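Local coordinates for hypothetical protein Atu1826 (Agrobacterium tumefaciens, PDB 2I3D) that is of unknown function but probably acts as a serine hydrolase of the alpha/beta-hydrolase superfamily, at residues Y73-K77 with R78-T82; E226-L229 with D230-N234; G209-H212 with F213-K217. One frame throughout, in Å; residues are numbered along the deposited sequence.

Contacts 1 and 2 lie together at one end of the fold, while contact 3 stands apart at the loop bearing the histidine of a probable catalytic triad. Contact 1 ends helix 66-77 and contact 2 is the last turns of helix 218-233. Their centres lie about 12 Å apart and they touch: R78 NE reaches D230 OD1 at 2.7 Å and R78 NH2 reaches E226 OE2 at 2.8 Å, two salt bridges from the end of helix 66-77 to helix 218-233. Contact 3, the loop leading into helix 218-233, carries H212 of the probable S130-H212-D179 triad; its centre is about 24 Å from that of contact 1 and about 22 Å from that of contact 2.

Contact 1: Y73-K77 with R78-T82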
loop_
_atom_site.group_PDB
_atom_site.type_symbol
_atom_site.label_atom_id
_atom_site.label_comp_id
_atom_site.label_asym_id
_atom_site.label_seq_id
_atom_site.Cartn_x
_atom_site.Cartn_y
_atom_site.Cartn_z
ATOM N N TYR B 73 -1.225 -9.863 -9.948
ATOM C CA TYR B 73 -1.330 -9.604 -11.379
ATOM C C TYR B 73 -0.227 -10.314 -12.196
ATOM O O TYR B 73 -0.502 -10.827 -13.281
ATOM C CB TYR B 73 -1.276 -8.099 -11.609
ATOM C CG TYR B 73 -1.594 -7.671 -13.013
ATOM C CD1 TYR B 73 -2.885 -7.804 -13.537
ATOM C CD2 TYR B 73 -0.607 -7.120 -13.809
ATOM C CE1 TYR B 73 -3.171 -7.395 -14.851
ATOM C CE2 TYR B 73 -0.878 -6.716 -15.117
ATOM C CZ TYR B 73 -2.149 -6.867 -15.619
ATOM O OH TYR B 73 -2.352 -6.428 -16.911
ATOM N N LEU B 74 1.003 -10.384 -11.662
ATOM C CA LEU B 74 2.086 -11.140 -12.299
ATOM C C LEU B 74 1.706 -12.599 -12.562
ATOM O O LEU B 74 1.857 -13.121 -13.699
ATOM C CB LEU B 74 3.333 -11.088 -11.411
ATOM C CG LEU B 74 4.493 -11.953 -11.921
ATOM C CD1 LEU B 74 4.825 -11.624 -13.406
ATOM C CD2 LEU B 74 5.722 -11.666 -10.996
ATOM N N PHE B 75 1.257 -13.281 -11.521
ATOM C CA PHE B 75 0.892 -14.685 -11.701
ATOM C C PHE B 75 -0.305 -14.845 -12.637
ATOM O O PHE B 75 -0.321 -15.757 -13.470
ATOM C CB PHE B 75 0.668 -15.354 -10.352
ATOM C CG PHE B 75 1.951 -15.636 -9.616
ATOM C CD1 PHE B 75 2.688 -16.817 -9.878
ATOM C CD2 PHE B 75 2.477 -14.699 -8.692
ATOM C CE1 PHE B 75 3.911 -17.080 -9.186
ATOM C CE2 PHE B 75 3.709 -14.946 -7.984
ATOM C CZ PHE B 75 4.439 -16.125 -8.247
ATOM N N GLN B 76 -1.269 -13.949 -12.496
ATOM C CA GLN B 76 -2.463 -13.909 -13.353
ATOM C C GLN B 76 -2.039 -13.892 -14.813
ATOM O O GLN B 76 -2.460 -14.708 -15.645
ATOM C CB GLN B 76 -3.280 -12.620 -13.070
ATOM C CG GLN B 76 -4.549 -12.514 -13.949
ATOM C CD GLN B 76 -5.477 -11.360 -13.592
ATOM O OE1 GLN B 76 -5.307 -10.659 -12.595
ATOM N NE2 GLN B 76 -6.492 -11.172 -14.427
ATOM N N LYS B 77 -1.197 -12.914 -15.131
ATOM C CA LYS B 77 -0.751 -12.722 -16.507
ATOM C C LYS B 77 0.040 -13.909 -17.044
ATOM O O LYS B 77 0.098 -14.068 -18.261
ATOM C CB LYS B 77 0.131 -11.487 -16.649
ATOM C CG LYS B 77 -0.521 -10.143 -16.452
ATOM C CD LYS B 77 0.573 -9.043 -16.703
ATOM C CE LYS B 77 1.731 -9.165 -15.671
ATOM N NZ LYS B 77 3.117 -8.795 -16.133
ATOM N N ARG B 78 0.673 -14.702 -16.168
ATOM C CA ARG B 78 1.447 -15.875 -16.607
ATOM C C ARG B 78 0.628 -17.197 -16.614
ATOM O O ARG B 78 1.200 -18.303 -16.679
ATOM C CB ARG B 78 2.743 -16.015 -15.801
ATOM C CG ARG B 78 3.736 -14.884 -16.034
ATOM C CD ARG B 78 4.016 -14.628 -17.502
ATOM N NE ARG B 78 5.103 -13.660 -17.648
ATOM C CZ ARG B 78 4.966 -12.341 -17.811
ATOM N NH1 ARG B 78 3.760 -11.791 -17.893
ATOM N NH2 ARG B 78 6.057 -11.567 -17.900
ATOM N N GLY B 79 -0.698 -17.069 -16.545
ATOM C CA GLY B 79 -1.615 -18.217 -16.680
ATOM C C GLY B 79 -1.914 -19.011 -15.425
ATOM O O GLY B 79 -2.505 -20.098 -15.499
ATOM N N PHE B 80 -1.521 -18.496 -14.262
ATOM C CA PHE B 80 -1.818 -19.182 -13.005
ATOM C C PHE B 80 -3.276 -18.934 -12.581
ATOM O O PHE B 80 -3.836 -17.852 -12.804
ATOM C CB PHE B 80 -0.938 -18.645 -11.859
ATOM C CG PHE B 80 0.488 -19.170 -11.856
ATOM C CD1 PHE B 80 1.382 -18.779 -12.844
ATOM C CD2 PHE B 80 0.929 -20.022 -10.836
ATOM C CE1 PHE B 80 2.705 -19.252 -12.836
ATOM C CE2 PHE B 80 2.237 -20.510 -10.819
ATOM C CZ PHE B 80 3.133 -20.110 -11.808
ATOM N N THR B 81 -3.890 -19.931 -11.956
ATOM C CA THR B 81 -5.108 -19.692 -11.173
ATOM C C THR B 81 -4.624 -18.989 -9.905
ATOM O O THR B 81 -3.770 -19.521 -9.189
ATOM C CB THR B 81 -5.797 -21.020 -10.825
ATOM O OG1 THR B 81 -6.390 -21.534 -12.027
ATOM C CG2 THR B 81 -6.859 -20.846 -9.721
ATOM N N THR B 82 -5.176 -17.819 -9.610
ATOM C CA THR B 82 -4.532 -16.938 -8.620
ATOM C C THR B 82 -5.512 -16.483 -7.572
ATOM O O THR B 82 -6.633 -16.089 -7.906
ATOM C CB THR B 82 -3.808 -15.680 -9.298
ATOM O OG1 THR B 82 -3.057 -16.123 -10.429
ATOM C CG2 THR B 82 -2.870 -14.975 -8.332
HETATM O O HOH W 1 -4.352 -16.733 -15.358
#
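The carbonyl oxygen F75 O takes F80 N at 3.1 Å and, more weakly, R78 N. With G79 N bound to Q76 O, the F80 bond makes a Schellman motif that ends helix 66-77 and turns the chain into strand 81-85 of a beta-alpha-beta unit. G79 is the C-prime residue, and its positive phi (86°) lets the chain leave the helix. R78 N divides its N-H between F75 O and L74 O, both bonds weak. A water donates to both Q76 O and F80 O, bridging helix end and strand entry.

The F75 ring meets F80 in a T-shaped stack, planes at 85°, with F75 CD1 over the centre of the F80 ring. Both rings also pack on A50 of strand 49-53, and W125 adds another edge-to-face partner for F80. R78 and the exposed K77 run side by side, and L74 CD1 lies over one guanidinium face; E226 and D230 draw the R78 guanidinium into salt bridges. Further along, T82 OG1, beside its own backbone N (chi1 -45°), bonds weakly back to F80 O and lies 3.8 Å from F75 CB.

Contact 2: E226-L229 with D230-N234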
loop_
_atom_site.group_PDB
_atom_site.type_symbol
_atom_site.label_atom_id
_atom_site.label_comp_id
_atom_site.label_asym_id
_atom_site.label_seq_id
_atom_site.Cartn_x
_atom_site.Cartn_y
_atom_site.Cartn_z
ATOM N N GLU B 226 9.058 -10.471 -11.979
ATOM C CA GLU B 226 8.677 -10.909 -13.324
ATOM C C GLU B 226 9.792 -11.733 -14.011
ATOM O O GLU B 226 9.547 -12.839 -14.482
ATOM C CB GLU B 226 8.271 -9.704 -14.170
ATOM C CG GLU B 226 7.841 -10.036 -15.543
ATOM C CD GLU B 226 7.512 -8.760 -16.349
ATOM O OE1 GLU B 226 8.126 -7.670 -16.092
ATOM O OE2 GLU B 226 6.635 -8.862 -17.239
ATOM N N ASP B 227 11.012 -11.201 -13.983
ATOM C CA ASP B 227 12.170 -11.870 -14.592
ATOM C C ASP B 227 12.389 -13.213 -13.936
ATOM O O ASP B 227 12.649 -14.200 -14.619
ATOM C CB ASP B 227 13.444 -11.031 -14.460
ATOM C CG ASP B 227 13.394 -9.730 -15.247
ATOM O OD1 ASP B 227 12.482 -9.540 -16.082
ATOM O OD2 ASP B 227 14.280 -8.891 -15.027
ATOM N N TYR B 228 12.238 -13.270 -12.617
ATOM C CA TYR B 228 12.482 -14.533 -11.913
ATOM C C TYR B 228 11.432 -15.589 -12.366
ATOM O O TYR B 228 11.742 -16.746 -12.655
ATOM C CB TYR B 228 12.404 -14.337 -10.393
ATOM C CG TYR B 228 12.675 -15.633 -9.674
ATOM C CD1 TYR B 228 13.982 -16.178 -9.668
ATOM C CD2 TYR B 228 11.624 -16.346 -9.075
ATOM C CE1 TYR B 228 14.249 -17.380 -9.027
ATOM C CE2 TYR B 228 11.841 -17.564 -8.451
ATOM C CZ TYR B 228 13.151 -18.093 -8.441
ATOM O OH TYR B 228 13.350 -19.306 -7.833
ATOM N N LEU B 229 10.173 -15.197 -12.392
ATOM C CA LEU B 229 9.123 -16.169 -12.730
ATOM C C LEU B 229 9.290 -16.617 -14.185
ATOM O O LEU B 229 9.154 -17.806 -14.499
ATOM C CB LEU B 229 7.751 -15.534 -12.484
ATOM C CG LEU B 229 6.562 -16.439 -12.815
ATOM C CD1 LEU B 229 6.622 -17.665 -11.930
ATOM C CD2 LEU B 229 5.259 -15.635 -12.579
ATOM N N ASP B 230 9.620 -15.674 -15.062
ATOM C CA ASP B 230 9.842 -15.998 -16.471
ATOM C C ASP B 230 10.983 -16.973 -16.659
ATOM O O ASP B 230 10.853 -17.968 -17.415
ATOM C CB ASP B 230 10.037 -14.714 -17.286
ATOM C CG ASP B 230 8.706 -14.022 -17.565
ATOM O OD1 ASP B 230 7.623 -14.671 -17.391
ATOM O OD2 ASP B 230 8.722 -12.839 -17.942
ATOM N N ARG B 231 12.084 -16.727 -15.946
ATOM C CA ARG B 231 13.189 -17.683 -16.012
ATOM C C ARG B 231 12.798 -19.055 -15.463
ATOM O O ARG B 231 13.088 -20.097 -16.086
ATOM C CB ARG B 231 14.446 -17.114 -15.356
ATOM C CG ARG B 231 15.048 -16.009 -16.229
ATOM C CD ARG B 231 16.262 -15.332 -15.576
ATOM N NE ARG B 231 17.472 -16.168 -15.585
ATOM C CZ ARG B 231 18.589 -15.824 -14.960
ATOM N NH1 ARG B 231 18.668 -14.623 -14.316
ATOM N NH2 ARG B 231 19.654 -16.640 -15.041
ATOM N N ARG B 232 12.088 -19.073 -14.331
ATOM C CA ARG B 232 11.673 -20.365 -13.742
ATOM C C ARG B 232 10.725 -21.070 -14.704
ATOM O O ARG B 232 10.836 -22.280 -14.866
ATOM C CB ARG B 232 11.004 -20.125 -12.365
ATOM C CG ARG B 232 11.992 -19.798 -11.230
ATOM C CD ARG B 232 12.722 -21.046 -10.730
ATOM N NE ARG B 232 11.822 -22.167 -10.381
ATOM C CZ ARG B 232 11.327 -22.400 -9.150
ATOM N NH1 ARG B 232 11.568 -21.567 -8.132
ATOM N NH2 ARG B 232 10.550 -23.452 -8.938
ATOM N N LEU B 233 9.782 -20.351 -15.332
ATOM C CA LEU B 233 8.881 -21.033 -16.294
ATOM C C LEU B 233 9.621 -21.569 -17.520
ATOM O O LEU B 233 9.106 -22.460 -18.215
ATOM C CB LEU B 233 7.777 -20.070 -16.714
ATOM C CG LEU B 233 6.838 -19.744 -15.545
ATOM C CD1 LEU B 233 5.865 -18.637 -15.952
ATOM C CD2 LEU B 233 6.101 -21.001 -15.038
ATOM N N ASN B 234 10.805 -21.029 -17.764
ATOM C CA ASN B 234 11.718 -21.477 -18.853
ATOM C C ASN B 234 12.588 -22.660 -18.427
ATOM O O ASN B 234 13.431 -23.136 -19.193
ATOM C CB ASN B 234 12.584 -20.304 -19.365
ATOM C CG ASN B 234 13.296 -20.655 -20.690
ATOM O OD1 ASN B 234 12.677 -21.249 -21.590
ATOM N ND2 ASN B 234 14.578 -20.329 -20.798
HETATM O O HOH W 2 10.993 -11.512 -18.145
#
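Residues 226-233 are regular alpha-helix, and each of D230, R231, R232 and L233 gives its N-H to the carbonyl four residues earlier, from E226 O to L229 O, at 2.8 to 2.9 Å. This is the C-terminal end of helix 218-233, which packs beside helix 66-77 in the alpha/beta-hydrolase fold; after L233 the bonding becomes weak, N234 N reaching back to both D230 O and R231 O.

The i to i+4 pair Y228 and R232 illustrates how one arginine can use both its chain and its head on a tyrosine. R232 CG sits over one face of the Y228 ring, 3.8 Å from the centroid, in a CH-pi contact. Bends at chi2 (-77°) and chi3 (-51°) then bring the guanidinium round to the phenol, where NH1 donates to Y228 OH at 2.9 Å. The hydroxyl lies close to the guanidinium plane, while that plane stands nearly perpendicular to the ring. R232 NH2 bonds E147 O, and W125 of strand 124-129 packs against both side chains.

One residue further on, in the next i to i+4 pair, L233 CD1 touches L229 CG at 3.9 Å, and L229 packs on L74 and F75 of helix 66-77. E226 and D230 lie side by side, their carboxylate planes 43° apart; R78, bound to both, probably offsets their like charges. Water completes the polar edge, donating to D230 OD2 at 2.6 Å and to D227 OD1 at 3.2 Å.

Contact 3: G209-H212 with F213-K217; sequences GANH and FFNGK
A type I beta turn from N211 to F214, closed by F214 N to N211 O at 3.1 Å, folds the loop between strand 202-207 and helix 218-233, and a second bond, K217 N to F214 O, tightens the approach to K217, the N-cap of that helix.

H212 and F213 are neighbours in sequence yet set at right angles: the imidazole edge faces the F213 ring, planes at 87°, with centroids 5.5 Å apart. H212 CB lies over the centre of the same ring, in a CH-pi contact. On the other arm of the loop, A210 CB meets F214 CD1 at 3.5 Å and also rests on K217 CG, while N211 O lies over one face of the F214 ring, offset toward its rim. A single water ties the arms together, donating to G209 O and N215 O and accepting from N211 N at 2.8 Å. F213 and N215 also pack on N64 of the second subunit.

With CG anti to the backbone N (chi1 -163°), the H212 ring swings out past F213 to hydrogen-bond at both nitrogens, ND1 with D179 and NE2 with S130. Since S130 sits on the probable nucleophile elbow, the arrangement is consistent with a charge relay from D179 through H212 to S130.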
loop_
_atom_site.group_PDB
_atom_site.type_symbol
_atom_site.label_atom_id
_atom_site.label_comp_id
_atom_site.label_asym_id
_atom_site.label_seq_id
_atom_site.Cartn_x
_atom_site.Cartn_y
_atom_site.Cartn_z
ATOM N N GLY B 209 18.592 1.046 -2.356
ATOM C CA GLY B 209 17.727 2.168 -2.100
ATOM C C GLY B 209 16.335 1.802 -1.636
ATOM O O GLY B 209 15.562 2.721 -1.317
ATOM N N ALA B 210 15.997 0.501 -1.610
ATOM C CA ALA B 210 14.624 0.107 -1.213
ATOM C C ALA B 210 14.509 -0.041 0.316
ATOM O O ALA B 210 15.369 -0.648 0.949
ATOM C CB ALA B 210 14.224 -1.187 -1.892
ATOM N N ASN B 211 13.450 0.525 0.905
ATOM C CA ASN B 211 13.162 0.291 2.304
ATOM C C ASN B 211 12.224 -0.905 2.441
ATOM O O ASN B 211 12.054 -1.641 1.464
ATOM C CB ASN B 211 12.662 1.567 3.026
ATOM C CG ASN B 211 11.357 2.123 2.460
ATOM O OD1 ASN B 211 10.900 3.290 2.842
ATOM N ND2 ASN B 211 10.714 1.358 1.614
ATOM N N HIS B 212 11.636 -1.117 3.640
ATOM C CA HIS B 212 10.746 -2.274 3.826
ATOM C C HIS B 212 9.518 -2.201 2.929
ATOM O O HIS B 212 8.887 -3.204 2.642
ATOM C CB HIS B 212 10.305 -2.403 5.288
ATOM C CG HIS B 212 9.745 -3.751 5.630
ATOM N ND1 HIS B 212 10.530 -4.894 5.643
ATOM C CD2 HIS B 212 8.505 -4.142 5.990
ATOM C CE1 HIS B 212 9.779 -5.937 5.959
ATOM N NE2 HIS B 212 8.550 -5.503 6.204
ATOM N N PHE B 213 9.175 -0.985 2.519
ATOM C CA PHE B 213 7.971 -0.700 1.713
ATOM C C PHE B 213 8.297 -0.485 0.236
ATOM O O PHE B 213 7.389 -0.281 -0.572
ATOM C CB PHE B 213 7.293 0.500 2.327
ATOM C CG PHE B 213 7.204 0.377 3.817
ATOM C CD1 PHE B 213 6.347 -0.554 4.371
ATOM C CD2 PHE B 213 8.101 1.047 4.623
ATOM C CE1 PHE B 213 6.294 -0.749 5.766
ATOM C CE2 PHE B 213 8.083 0.870 6.016
ATOM C CZ PHE B 213 7.170 -0.035 6.591
ATOM N N PHE B 214 9.571 -0.710 -0.133
ATOM C CA PHE B 214 10.034 -0.476 -1.514
ATOM C C PHE B 214 9.533 0.886 -2.009
ATOM O O PHE B 214 9.198 1.034 -3.195
ATOM C CB PHE B 214 9.612 -1.624 -2.423
ATOM C CG PHE B 214 10.239 -2.909 -2.026
ATOM C CD1 PHE B 214 11.463 -3.297 -2.588
ATOM C CD2 PHE B 214 9.662 -3.686 -1.012
ATOM C CE1 PHE B 214 12.110 -4.524 -2.174
ATOM C CE2 PHE B 214 10.271 -4.862 -0.595
ATOM C CZ PHE B 214 11.500 -5.281 -1.153
ATOM N N ASN B 215 9.538 1.894 -1.129
ATOM C CA ASN B 215 9.050 3.198 -1.582
ATOM C C ASN B 215 9.944 3.722 -2.712
ATOM O O ASN B 215 11.150 3.844 -2.555
ATOM C CB ASN B 215 9.014 4.220 -0.441
ATOM C CG ASN B 215 7.930 3.919 0.574
ATOM O OD1 ASN B 215 6.778 3.524 0.233
ATOM N ND2 ASN B 215 8.269 4.104 1.825
ATOM N N GLY B 216 9.308 4.064 -3.834
ATOM C CA GLY B 216 10.020 4.568 -5.013
ATOM C C GLY B 216 10.740 3.463 -5.760
ATOM O O GLY B 216 11.468 3.738 -6.741
ATOM N N LYS B 217 10.520 2.210 -5.333
ATOM C CA LYS B 217 11.199 1.063 -5.941
ATOM C C LYS B 217 10.265 -0.078 -6.316
ATOM O O LYS B 217 10.728 -1.202 -6.594
ATOM C CB LYS B 217 12.327 0.542 -5.010
ATOM C CG LYS B 217 13.412 1.582 -4.678
ATOM C CD LYS B 217 14.264 1.888 -5.885
ATOM C CE LYS B 217 15.284 2.952 -5.501
ATOM N NZ LYS B 217 16.169 3.246 -6.637
HETATM O O HOH W 3 12.708 2.879 -0.503
#